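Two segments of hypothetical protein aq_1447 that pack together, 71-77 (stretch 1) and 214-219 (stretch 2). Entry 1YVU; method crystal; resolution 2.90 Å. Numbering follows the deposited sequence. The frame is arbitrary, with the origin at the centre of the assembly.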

ATOM      1  N   THR A  71     -14.032   6.742  31.852  1.00 59.65           N
ATOM      2  CA  THR A  71     -13.152   7.148  30.756  1.00 56.56           C
ATOM      3  C   THR A  71     -13.859   8.130  29.806  1.00 55.95           C
ATOM      4  O   THR A  71     -15.048   7.995  29.530  1.00 52.84           O
ATOM      5  CB  THR A  71     -12.566   5.903  29.975  1.00 60.85           C
ATOM      6  OG1 THR A  71     -13.613   5.030  29.537  1.00 49.76           O
ATOM      7  CG2 THR A  71     -11.617   5.114  30.850  1.00 53.51           C
ATOM      8  N   LEU A  72     -13.138   9.160  29.384  1.00 56.83           N
ATOM      9  CA  LEU A  72     -13.680  10.169  28.475  1.00 63.31           C
ATOM     10  C   LEU A  72     -13.010  10.055  27.106  1.00 62.80           C
ATOM     11  O   LEU A  72     -11.794  10.169  27.010  1.00 63.49           O
ATOM     12  CB  LEU A  72     -13.435  11.568  29.051  1.00 63.08           C
ATOM     13  CG  LEU A  72     -13.758  12.803  28.200  1.00 65.19           C
ATOM     14  CD1 LEU A  72     -15.221  13.134  28.329  1.00 60.59           C
ATOM     15  CD2 LEU A  72     -12.902  13.982  28.652  1.00 68.10           C
ATOM     16  N   SER A  73     -13.801   9.906  26.048  1.00 66.60           N
ATOM     17  CA  SER A  73     -13.256   9.776  24.693  1.00 72.10           C
ATOM     18  C   SER A  73     -12.962  11.111  23.958  1.00 73.32           C
ATOM     19  O   SER A  73     -13.134  12.199  24.526  1.00 71.66           O
ATOM     20  CB  SER A  73     -14.146   8.829  23.855  1.00 68.21           C
ATOM     21  OG  SER A  73     -15.468   9.315  23.702  1.00 71.56           O
ATOM     22  N   ASN A  74     -12.462  11.003  22.719  1.00 74.92           N
ATOM     23  CA  ASN A  74     -12.126  12.131  21.845  1.00 70.07           C
ATOM     24  C   ASN A  74     -13.355  12.945  21.518  1.00 71.74           C
ATOM     25  O   ASN A  74     -13.276  14.167  21.442  1.00 74.41           O
ATOM     26  CB  ASN A  74     -11.515  11.642  20.532  1.00 77.56           C
ATOM     27  CG  ASN A  74     -10.197  10.944  20.734  1.00 78.81           C
ATOM     28  OD1 ASN A  74      -9.285  11.487  21.358  1.00 90.63           O
ATOM     29  ND2 ASN A  74     -10.080   9.727  20.208  1.00 83.64           N
ATOM     30  N   GLY A  75     -14.479  12.238  21.327  1.00 74.15           N
ATOM     31  CA  GLY A  75     -15.766  12.846  21.017  1.00 73.36           C
ATOM     32  C   GLY A  75     -16.065  13.900  22.056  1.00 74.59           C
ATOM     33  O   GLY A  75     -15.977  15.077  21.745  1.00 79.92           O
ATOM     34  N   GLU A  76     -16.205  13.446  23.303  1.00 74.90           N
ATOM     35  CA  GLU A  76     -16.483  14.221  24.535  1.00 78.25           C
ATOM     36  C   GLU A  76     -17.413  13.333  25.350  1.00 76.28           C
ATOM     37  O   GLU A  76     -17.730  13.652  26.491  1.00 77.55           O
ATOM     38  CB  GLU A  76     -17.184  15.588  24.306  1.00 80.98           C
ATOM     39  CG  GLU A  76     -17.198  16.580  25.513  1.00 85.66           C
ATOM     40  CD  GLU A  76     -18.258  17.700  25.407  1.00 85.20           C
ATOM     41  OE1 GLU A  76     -18.157  18.550  24.496  1.00 87.81           O
ATOM     42  OE2 GLU A  76     -19.189  17.737  26.244  1.00 79.92           O
ATOM     43  N   ILE A  77     -17.822  12.208  24.760  1.00 74.86           N
ATOM     44  CA  ILE A  77     -18.724  11.249  25.410  1.00 76.88           C
ATOM     45  C   ILE A  77     -18.027  10.571  26.593  1.00 77.43           C
ATOM     46  O   ILE A  77     -16.882  10.119  26.471  1.00 71.70           O
ATOM     47  CB  ILE A  77     -19.201  10.133  24.427  1.00 78.06           C
ATOM     48  CG1 ILE A  77     -19.540  10.730  23.061  1.00 74.45           C
ATOM     49  CG2 ILE A  77     -20.453   9.428  24.991  1.00 70.74           C
ATOM     50  CD1 ILE A  77     -19.730   9.702  21.967  1.00 77.92           C
HETATM   51  N   MSE A 214      -7.122  19.145  25.679  1.00 38.40           N
HETATM   52  CA  MSE A 214      -6.111  18.577  26.568  1.00 47.50           C
HETATM   53  C   MSE A 214      -6.792  17.495  27.366  1.00 52.03           C
HETATM   54  O   MSE A 214      -6.253  16.399  27.534  1.00 50.95           O
HETATM   55  CB  MSE A 214      -5.622  19.636  27.530  1.00 51.54           C
HETATM   56  CG  MSE A 214      -4.376  19.298  28.293  1.00 64.73           C
HETATM   57 SE   MSE A 214      -4.552  19.984  30.086  1.00 75.80          SE
HETATM   58  CE  MSE A 214      -4.415  21.810  29.720  1.00 71.42           C
ATOM     59  N   GLU A 215      -7.983  17.816  27.869  1.00 53.62           N
ATOM     60  CA  GLU A 215      -8.774  16.855  28.627  1.00 63.02           C
ATOM     61  C   GLU A 215      -9.240  15.711  27.710  1.00 65.59           C
ATOM     62  O   GLU A 215      -9.508  14.589  28.174  1.00 67.28           O
ATOM     63  CB  GLU A 215      -9.965  17.546  29.286  1.00 71.49           C
ATOM     64  CG  GLU A 215      -9.601  18.261  30.588  1.00 76.53           C
ATOM     65  CD  GLU A 215     -10.753  19.074  31.172  1.00 86.35           C
ATOM     66  OE1 GLU A 215     -11.897  19.010  30.653  1.00 87.79           O
ATOM     67  OE2 GLU A 215     -10.510  19.793  32.166  1.00 91.79           O
ATOM     68  N   ARG A 216      -9.276  15.997  26.406  1.00 65.91           N
ATOM     69  CA  ARG A 216      -9.686  15.023  25.393  1.00 64.90           C
ATOM     70  C   ARG A 216      -8.522  14.349  24.698  1.00 62.32           C
ATOM     71  O   ARG A 216      -8.727  13.607  23.727  1.00 56.97           O
ATOM     72  CB  ARG A 216     -10.571  15.674  24.333  1.00 68.96           C
ATOM     73  CG  ARG A 216     -11.946  16.061  24.810  1.00 67.22           C
ATOM     74  CD  ARG A 216     -12.649  16.808  23.711  1.00 72.11           C
ATOM     75  NE  ARG A 216     -13.733  17.645  24.216  1.00 64.18           N
ATOM     76  CZ  ARG A 216     -14.385  18.529  23.475  1.00 61.18           C
ATOM     77  NH1 ARG A 216     -14.049  18.678  22.196  1.00 69.17           N
ATOM     78  NH2 ARG A 216     -15.370  19.250  24.008  1.00 60.67           N
ATOM     79  N   SER A 217      -7.308  14.603  25.180  1.00 62.68           N
ATOM     80  CA  SER A 217      -6.139  13.993  24.556  1.00 60.36           C
ATOM     81  C   SER A 217      -5.826  12.573  25.038  1.00 57.63           C
ATOM     82  O   SER A 217      -5.715  12.291  26.243  1.00 59.26           O
ATOM     83  CB  SER A 217      -4.925  14.927  24.587  1.00 61.61           C
ATOM     84  OG  SER A 217      -4.666  15.411  25.881  1.00 61.94           O
ATOM     85  N   THR A 218      -5.786  11.677  24.056  1.00 54.13           N
ATOM     86  CA  THR A 218      -5.534  10.249  24.239  1.00 55.49           C
ATOM     87  C   THR A 218      -4.161   9.821  24.775  1.00 56.49           C
ATOM     88  O   THR A 218      -4.078   8.842  25.533  1.00 59.21           O
ATOM     89  CB  THR A 218      -5.741   9.533  22.925  1.00 48.64           C
ATOM     90  OG1 THR A 218      -5.390  10.419  21.859  1.00 46.95           O
ATOM     91  CG2 THR A 218      -7.165   9.098  22.771  1.00 50.79           C
ATOM     92  N   HIS A 219      -3.099  10.509  24.326  1.00 57.97           N
ATOM     93  CA  HIS A 219      -1.716  10.219  24.727  1.00 52.53           C
ATOM     94  C   HIS A 219      -1.117  11.343  25.556  1.00 51.31           C
ATOM     95  O   HIS A 219      -1.667  12.436  25.605  1.00 50.18           O
ATOM     96  CB  HIS A 219      -0.836  10.008  23.498  1.00 52.02           C
ATOM     97  CG  HIS A 219      -1.093   8.728  22.754  1.00 48.76           C
ATOM     98  ND1 HIS A 219      -0.156   7.709  22.685  1.00 48.70           N
ATOM     99  CD2 HIS A 219      -2.125   8.334  21.976  1.00 51.86           C
ATOM    100  CE1 HIS A 219      -0.604   6.757  21.893  1.00 46.07           C
ATOM    101  NE2 HIS A 219      -1.799   7.107  21.450  1.00 51.12           N
TER

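Arg216 is the centre of this contact. It has the largest area covered by the other stretch, 111 Å² of the 322 Å² buried on both sides together. It is also the first residue after the helix to leave helical phi/psi.

Its CA-to-CB bond points sideways, so the reach comes from the rest of the chain. Chi1 is m at -70°, and chi2, chi3 and chi4 are 174°, -158° and 171°. The side chain is therefore nearly straight beyond CB. This extended form carries the guanidinium along the turn of stretch 1 as far as Glu76.

There NH2 of Arg216 lies 2.9 Å from OE1 of Glu76, a salt bridge. The CA-to-CB bond of Glu76 also points sideways. Its chi1 and chi2 are both t, at -166° and -162°, which extends the chain before chi3, at -65°, sets the carboxylate. Both residues thus meet through long side chains, and the charges pair at their ends. CB of Glu76 and O of Gly75 lie over one face of the guanidinium. Glu76 has a phi of 143° and a psi of -5°, an unusual backbone conformation for a residue with a side chain.

The aliphatic part of Arg216 serves differently. Its CG is 4.1 Å from O of Ser73 and 4.5 Å from CD2 of Leu72. The CA-to-CB bond of Leu72 points toward stretch 2, with chi1 t and chi2 p. CD2 of Leu72 comes 3.5 Å from O of Glu215, at the end of the helix segment. The leucine offers a branched, nonpolar end that packs against the backbone O of Glu215 and, more loosely, the CG methylene of Arg216.

The CA atoms of Asn74 and Arg216 are the nearest pair across the stretches, 5.2 Å apart. The CA-to-CB bond of Asn74 points away, but with chi1 m the end of the side chain comes nearer. The amide is probably turned over in the model, so its atom assignments carry little weight.

Thr218 adds a small area; its CA-to-CB bond points sideways. Its chi1, 31°, lies between wells.

Each stretch is also braced internally. N of Ser73 donates to O of Ile77 at 3.1 Å, closing the turn that presents Gly75 and Glu76. The CA-to-CB bond of Ser217 points away from stretch 1, and with chi1 p its OG donates to O of Met214 at a very short 2.5 Å. N of Ser217 donates to the same O of Met214 at 3.1 Å.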